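Local coordinates for ureidoglycolate hydrolase (Arabidopsis thaliana, PDB 4PXC), which hydrolyses (S)-ureidoglycolate to glyoxylate, ammonia and carbon dioxide in purine breakdown, using two manganese ions per subunit, at residues H92-P97 with S136-R141; G143-G148 with R375-S380. The protein carries 1 engineered substitution. All blocks are in the same frame, centred on the assembly; numbering follows the deposited sequence.

Contact 1: residues H92-P97 with S136-R141; sequences HIDAIP and SAEPTR. Engineered in segment 136-141: Ala-137 (natural residue Glu). With MN (manganese (II) ion), chain C; MN (manganese (II) ion), chain D; HGY ((2S)-amino(hydroxy)ethanoic acid), chain E.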
loop_
_atom_site.group_PDB
_atom_site.type_symbol
_atom_site.label_atom_id
_atom_site.label_comp_id
_atom_site.label_asym_id
_atom_site.label_seq_id
_atom_site.Cartn_x
_atom_site.Cartn_y
_atom_site.Cartn_z
ATOM N N HIS A 92 -17.137 21.048 -5.024
ATOM C CA HIS A 92 -15.808 20.614 -5.432
ATOM C C HIS A 92 -15.907 19.673 -6.629
ATOM O O HIS A 92 -16.983 19.168 -6.947
ATOM C CB HIS A 92 -15.145 19.875 -4.274
ATOM C CG HIS A 92 -15.827 18.579 -3.930
ATOM N ND1 HIS A 92 -15.390 17.367 -4.408
ATOM C CD2 HIS A 92 -16.921 18.321 -3.181
ATOM C CE1 HIS A 92 -16.176 16.402 -3.957
ATOM N NE2 HIS A 92 -17.121 16.961 -3.209
ATOM N N ILE A 93 -14.798 19.443 -7.321
ATOM C CA ILE A 93 -14.825 18.452 -8.404
ATOM C C ILE A 93 -13.772 17.357 -8.229
ATOM O O ILE A 93 -13.681 16.435 -9.052
ATOM C CB ILE A 93 -14.681 19.085 -9.812
ATOM C CG1 ILE A 93 -13.319 19.770 -9.956
ATOM C CG2 ILE A 93 -15.839 20.057 -10.093
ATOM C CD1 ILE A 93 -13.154 20.510 -11.287
ATOM N N ASP A 94 -12.978 17.438 -7.166
ATOM C CA ASP A 94 -12.042 16.342 -6.916
ATOM C C ASP A 94 -12.782 15.074 -6.480
ATOM O O ASP A 94 -13.924 15.136 -5.998
ATOM C CB ASP A 94 -10.865 16.732 -5.985
ATOM C CG ASP A 94 -11.296 17.133 -4.592
ATOM O OD1 ASP A 94 -12.404 17.693 -4.412
ATOM O OD2 ASP A 94 -10.490 16.923 -3.654
ATOM N N ALA A 95 -12.158 13.923 -6.726
ATOM C CA ALA A 95 -12.807 12.637 -6.510
ATOM C C ALA A 95 -11.802 11.691 -5.908
ATOM O O ALA A 95 -10.703 11.519 -6.451
ATOM C CB ALA A 95 -13.319 12.075 -7.824
ATOM N N ILE A 96 -12.168 11.061 -4.796
ATOM C CA ILE A 96 -11.265 10.092 -4.181
ATOM C C ILE A 96 -11.134 8.871 -5.101
ATOM O O ILE A 96 -11.963 8.690 -6.012
ATOM C CB ILE A 96 -11.746 9.682 -2.773
ATOM C CG1 ILE A 96 -12.964 8.766 -2.851
ATOM C CG2 ILE A 96 -12.038 10.912 -1.921
ATOM C CD1 ILE A 96 -13.453 8.345 -1.467
ATOM N N PRO A 97 -10.087 8.048 -4.890
ATOM C CA PRO A 97 -9.845 6.871 -5.731
ATOM C C PRO A 97 -11.060 5.950 -5.879
ATOM O O PRO A 97 -11.669 5.539 -4.878
ATOM C CB PRO A 97 -8.726 6.143 -4.981
ATOM C CG PRO A 97 -7.933 7.263 -4.386
ATOM C CD PRO A 97 -8.975 8.258 -3.935
ATOM N N SER A 136 -10.355 21.948 -3.672
ATOM C CA SER A 136 -10.365 20.532 -3.304
ATOM C C SER A 136 -11.149 20.375 -2.010
ATOM O O SER A 136 -10.983 21.174 -1.089
ATOM C CB SER A 136 -8.935 20.025 -3.082
ATOM O OG SER A 136 -8.927 18.803 -2.354
ATOM N N ALA A 137 -12.017 19.367 -1.939
ATOM C CA ALA A 137 -12.707 19.042 -0.693
ATOM C C ALA A 137 -12.230 17.718 -0.087
ATOM O O ALA A 137 -12.338 17.512 1.129
ATOM C CB ALA A 137 -14.218 19.003 -0.912
ATOM N N GLU A 138 -11.718 16.822 -0.926
ATOM C CA GLU A 138 -11.277 15.501 -0.461
ATOM C C GLU A 138 -9.862 15.527 0.109
ATOM O O GLU A 138 -9.010 16.301 -0.350
ATOM C CB GLU A 138 -11.360 14.468 -1.584
ATOM C CG GLU A 138 -12.714 14.444 -2.286
ATOM C CD GLU A 138 -13.806 13.825 -1.445
ATOM O OE1 GLU A 138 -13.603 13.566 -0.225
ATOM O OE2 GLU A 138 -14.882 13.578 -2.036
ATOM N N PRO A 139 -9.610 14.683 1.121
ATOM C CA PRO A 139 -8.311 14.676 1.810
ATOM C C PRO A 139 -7.285 13.751 1.147
ATOM O O PRO A 139 -6.222 13.537 1.728
ATOM C CB PRO A 139 -8.670 14.129 3.196
ATOM C CG PRO A 139 -9.793 13.149 2.902
ATOM C CD PRO A 139 -10.604 13.820 1.799
ATOM N N THR A 140 -7.595 13.223 -0.037
ATOM C CA THR A 140 -6.757 12.215 -0.693
ATOM C C THR A 140 -5.261 12.539 -0.713
ATOM O O THR A 140 -4.430 11.710 -0.307
ATOM C CB THR A 140 -7.206 11.948 -2.147
ATOM O OG1 THR A 140 -8.621 11.733 -2.186
ATOM C CG2 THR A 140 -6.493 10.716 -2.723
ATOM N N ARG A 141 -4.908 13.744 -1.150
ATOM C CA ARG A 141 -3.496 14.007 -1.440
ATOM C C ARG A 141 -2.663 14.370 -0.222
ATOM O O ARG A 141 -1.586 13.807 -0.018
ATOM C CB ARG A 141 -3.324 15.093 -2.510
ATOM C CG ARG A 141 -1.862 15.226 -2.946
ATOM C CD ARG A 141 -1.678 16.065 -4.205
ATOM N NE ARG A 141 -0.305 15.946 -4.691
ATOM C CZ ARG A 141 0.104 16.309 -5.903
ATOM N NH1 ARG A 141 -0.757 16.826 -6.780
ATOM N NH2 ARG A 141 1.377 16.138 -6.246
HETATM MN MN MN C . -18.829 16.113 -1.837
HETATM MN MN MN D . -16.883 13.040 -1.064
HETATM O OXT HGY E . -15.882 12.244 3.380
HETATM C C HGY E . -16.681 13.198 3.134
HETATM O O HGY E . -17.575 13.544 3.964
HETATM C CA HGY E . -16.621 13.887 1.807
HETATM O OB HGY E . -15.619 13.379 1.004
HETATM N N HGY E . -16.578 15.321 1.854
HETATM O O HOH W 1 -9.108 13.103 -4.448
HETATM O O HOH W 2 -14.835 11.710 -3.954
HETATM O O HOH W 3 -18.800 17.964 -0.418
HETATM O O HOH W 4 -16.603 15.431 -0.748
HETATM O O HOH W 5 -18.697 13.163 0.459
#

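Contact 2: residues G143-G148 with R375-S380; sequences GISCLG and RAYHDS. With HGY ((2S)-amino(hydroxy)ethanoic acid), chain E.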
loop_
_atom_site.group_PDB
_atom_site.type_symbol
_atom_site.label_atom_id
_atom_site.label_comp_id
_atom_site.label_asym_id
_atom_site.label_seq_id
_atom_site.Cartn_x
_atom_site.Cartn_y
_atom_site.Cartn_z
ATOM N N GLY A 143 -4.018 14.683 3.053
ATOM C CA GLY A 143 -4.667 14.305 4.300
ATOM C C GLY A 143 -5.519 15.416 4.882
ATOM O O GLY A 143 -6.050 15.300 5.997
ATOM N N ILE A 144 -5.659 16.499 4.125
ATOM C CA ILE A 144 -6.436 17.656 4.564
ATOM C C ILE A 144 -7.734 17.743 3.756
ATOM O O ILE A 144 -7.701 17.861 2.525
ATOM C CB ILE A 144 -5.623 18.955 4.373
ATOM C CG1 ILE A 144 -4.330 18.890 5.202
ATOM C CG2 ILE A 144 -6.449 20.187 4.751
ATOM C CD1 ILE A 144 -3.268 19.898 4.766
ATOM N N SER A 145 -8.873 17.677 4.444
ATOM C CA SER A 145 -10.174 17.810 3.787
ATOM C C SER A 145 -10.512 19.291 3.636
ATOM O O SER A 145 -9.976 20.123 4.377
ATOM C CB SER A 145 -11.251 17.107 4.612
ATOM O OG SER A 145 -11.398 17.744 5.873
ATOM N N CYS A 146 -11.384 19.619 2.677
ATOM C CA CYS A 146 -11.819 21.000 2.448
ATOM C C CYS A 146 -10.695 22.036 2.484
ATOM O O CYS A 146 -10.825 23.097 3.104
ATOM C CB CYS A 146 -12.905 21.371 3.451
ATOM S SG CYS A 146 -14.394 20.365 3.256
ATOM N N LEU A 147 -9.588 21.721 1.817
ATOM C CA LEU A 147 -8.406 22.572 1.880
ATOM C C LEU A 147 -8.733 24.004 1.455
ATOM O O LEU A 147 -8.283 24.970 2.078
ATOM C CB LEU A 147 -7.301 21.970 1.003
ATOM C CG LEU A 147 -5.903 22.595 1.038
ATOM C CD1 LEU A 147 -4.841 21.506 0.850
ATOM C CD2 LEU A 147 -5.767 23.673 -0.026
ATOM N N GLY A 148 -9.535 24.137 0.405
ATOM C CA GLY A 148 -9.886 25.450 -0.107
ATOM C C GLY A 148 -10.765 26.255 0.838
ATOM O O GLY A 148 -10.470 27.409 1.132
ATOM N N ARG A 375 -24.583 13.781 6.901
ATOM C CA ARG A 375 -23.633 12.948 7.637
ATOM C C ARG A 375 -22.222 13.163 7.100
ATOM O O ARG A 375 -21.255 13.191 7.858
ATOM C CB ARG A 375 -24.009 11.473 7.542
ATOM C CG ARG A 375 -25.431 11.175 7.982
ATOM C CD ARG A 375 -25.675 9.675 8.055
ATOM N NE ARG A 375 -27.033 9.370 8.509
ATOM C CZ ARG A 375 -27.451 9.467 9.769
ATOM N NH1 ARG A 375 -26.624 9.874 10.722
ATOM N NH2 ARG A 375 -28.706 9.161 10.077
ATOM N N ALA A 376 -22.111 13.307 5.785
ATOM C CA ALA A 376 -20.848 13.700 5.167
ATOM C C ALA A 376 -20.543 15.129 5.555
ATOM O O ALA A 376 -21.452 15.873 5.963
ATOM C CB ALA A 376 -20.944 13.587 3.654
ATOM N N TYR A 377 -19.274 15.521 5.437
ATOM C CA TYR A 377 -18.905 16.931 5.579
ATOM C C TYR A 377 -18.775 17.518 4.187
ATOM O O TYR A 377 -18.689 16.777 3.201
ATOM C CB TYR A 377 -17.592 17.127 6.391
ATOM C CG TYR A 377 -16.394 16.368 5.855
ATOM C CD1 TYR A 377 -15.907 15.247 6.520
ATOM C CD2 TYR A 377 -15.752 16.768 4.680
ATOM C CE1 TYR A 377 -14.818 14.541 6.031
ATOM C CE2 TYR A 377 -14.661 16.065 4.179
ATOM C CZ TYR A 377 -14.199 14.959 4.860
ATOM O OH TYR A 377 -13.117 14.261 4.365
ATOM N N HIS A 378 -18.762 18.846 4.109
ATOM C CA HIS A 378 -18.792 19.553 2.828
ATOM C C HIS A 378 -18.078 20.867 2.999
ATOM O O HIS A 378 -17.863 21.306 4.118
ATOM C CB HIS A 378 -20.247 19.864 2.438
ATOM C CG HIS A 378 -21.099 18.646 2.270
ATOM N ND1 HIS A 378 -21.065 17.871 1.131
ATOM C CD2 HIS A 378 -22.002 18.070 3.096
ATOM C CE1 HIS A 378 -21.912 16.862 1.266
ATOM N NE2 HIS A 378 -22.497 16.966 2.452
ATOM N N ASP A 379 -17.742 21.528 1.897
ATOM C CA ASP A 379 -17.207 22.883 2.000
ATOM C C ASP A 379 -18.149 23.824 2.770
ATOM O O ASP A 379 -17.696 24.783 3.404
ATOM C CB ASP A 379 -16.911 23.429 0.604
ATOM C CG ASP A 379 -15.761 22.698 -0.060
ATOM O OD1 ASP A 379 -14.630 22.806 0.465
ATOM O OD2 ASP A 379 -15.975 22.019 -1.088
ATOM N N SER A 380 -19.446 23.532 2.718
ATOM C CA SER A 380 -20.455 24.277 3.474
ATOM C C SER A 380 -20.129 24.335 4.958
ATOM O O SER A 380 -20.461 25.305 5.639
ATOM C CB SER A 380 -21.819 23.622 3.306
ATOM O OG SER A 380 -22.298 23.818 1.984
HETATM O OXT HGY E . -15.882 12.244 3.380
HETATM C C HGY E . -16.681 13.198 3.134
HETATM O O HGY E . -17.575 13.544 3.964
HETATM C CA HGY E . -16.621 13.887 1.807
HETATM O OB HGY E . -15.619 13.379 1.004
HETATM N N HGY E . -16.578 15.321 1.854
#

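Contact 1: residues H92-P97 with S136-R141
The two-manganese site of this M20-family hydrolase is built here from the end of strand 86-96 and the loop after strand 129-134. His-92 binds one manganese through NE2. Glu-138 binds the other through OE2 at 2.3 Å. A water bridges the two ions, and Asp-103 is their shared protein ligand. Asp-94, with CG between its backbone N and carbonyl carbon (chi1 63°), turns its carboxylate to the amides of Ala-137 and Glu-138. OD1 takes a nearly straight bond from Ala-137 N, 3.0 Å and 175°. OD2 accepts Glu-138 N on its syn side and Ser-136 OG, at 2.8 Å, from above the carboxylate plane. Without this carboxylate, as with an alanine here, both amides and the serine hydroxyl would probably lose their acceptor. Ala-137 is engineered from Glu; its CB lies over a face of the His-92 ring, 3.8 Å from the centroid. Ile-96 CG2 packs 3.4 Å from Glu-138 CD. One water joins Ile-96 N to Glu-138 OE2, while OE1 is hydrogen-bonded to Asn-294 of the second subunit. Pro-97 CD packs against Thr-140 CG2, 3.7 Å away. Metal ligands at or just after the C-terminal ends of neighbouring parallel strands typify the M20 catalytic domain.

Contact 2: residues G143-G148 with R375-S380
The substrate pocket is bordered here by Tyr-377, which meets the loop leading into helix 147-152. Ser-145 CB lies 3.4 Å from Tyr-377 OH and also approaches CE2. Cys-146 SG comes obliquely to the same ring, 4.1 Å from Tyr-377 CD2 and 5.2 Å from the centroid. This is a sulfur-aromatic contact, with the sulfur 65° off the ring normal. Cys-146 holds the N-cap position of its helix. With SG anti to its carbonyl carbon (chi1 -63°), the thiol sits between the Tyr-377 ring and Asp-379, beside His-378 O. It packs 3.7 Å from His-378 O and at a like distance from Asp-379 OD1. That carboxylate oxygen is hydrogen-bonded to Ser-149. A face of the Tyr-377 ring is covered by the ligand, whose carboxylate O stands 3.4 Å above the plane, over the ring centre. The Tyr-377 backbone grips the ligand twice: its N donates to HGY O at 3.0 Å, and its O accepts from HGY N at 2.9 Å. Arg-307 of the same chain, and Asn-294 of the second subunit, also hydrogen-bond to it. Ser-145 and Cys-146 thus meet the ring by packing alone, while polar backbone atoms of Tyr-377 bind the ligand.

From the N terminus, the last part of strand 86-96 forms most of the first segment of contact 1. The chain then runs through helix 105-120 and strand 129-134 before residues 136-141 close that loop. Contact 2 opens just afterwards, at residues 143-148. It closes after 226 intervening residues, at 375-380, once the chain has passed through the region involved in dimerization. The contacts are in series and neither nest nor cross. The centres of contact 1 and contact 2 are about 9 Å apart. They join directly where Ala-137 O lies 2.8 Å from Cys-146 N, a probable hydrogen bond, and where Pro-139 packs on Tyr-377. Both touch the ligand and the second subunit, so metal site, pocket and dimer partner meet here.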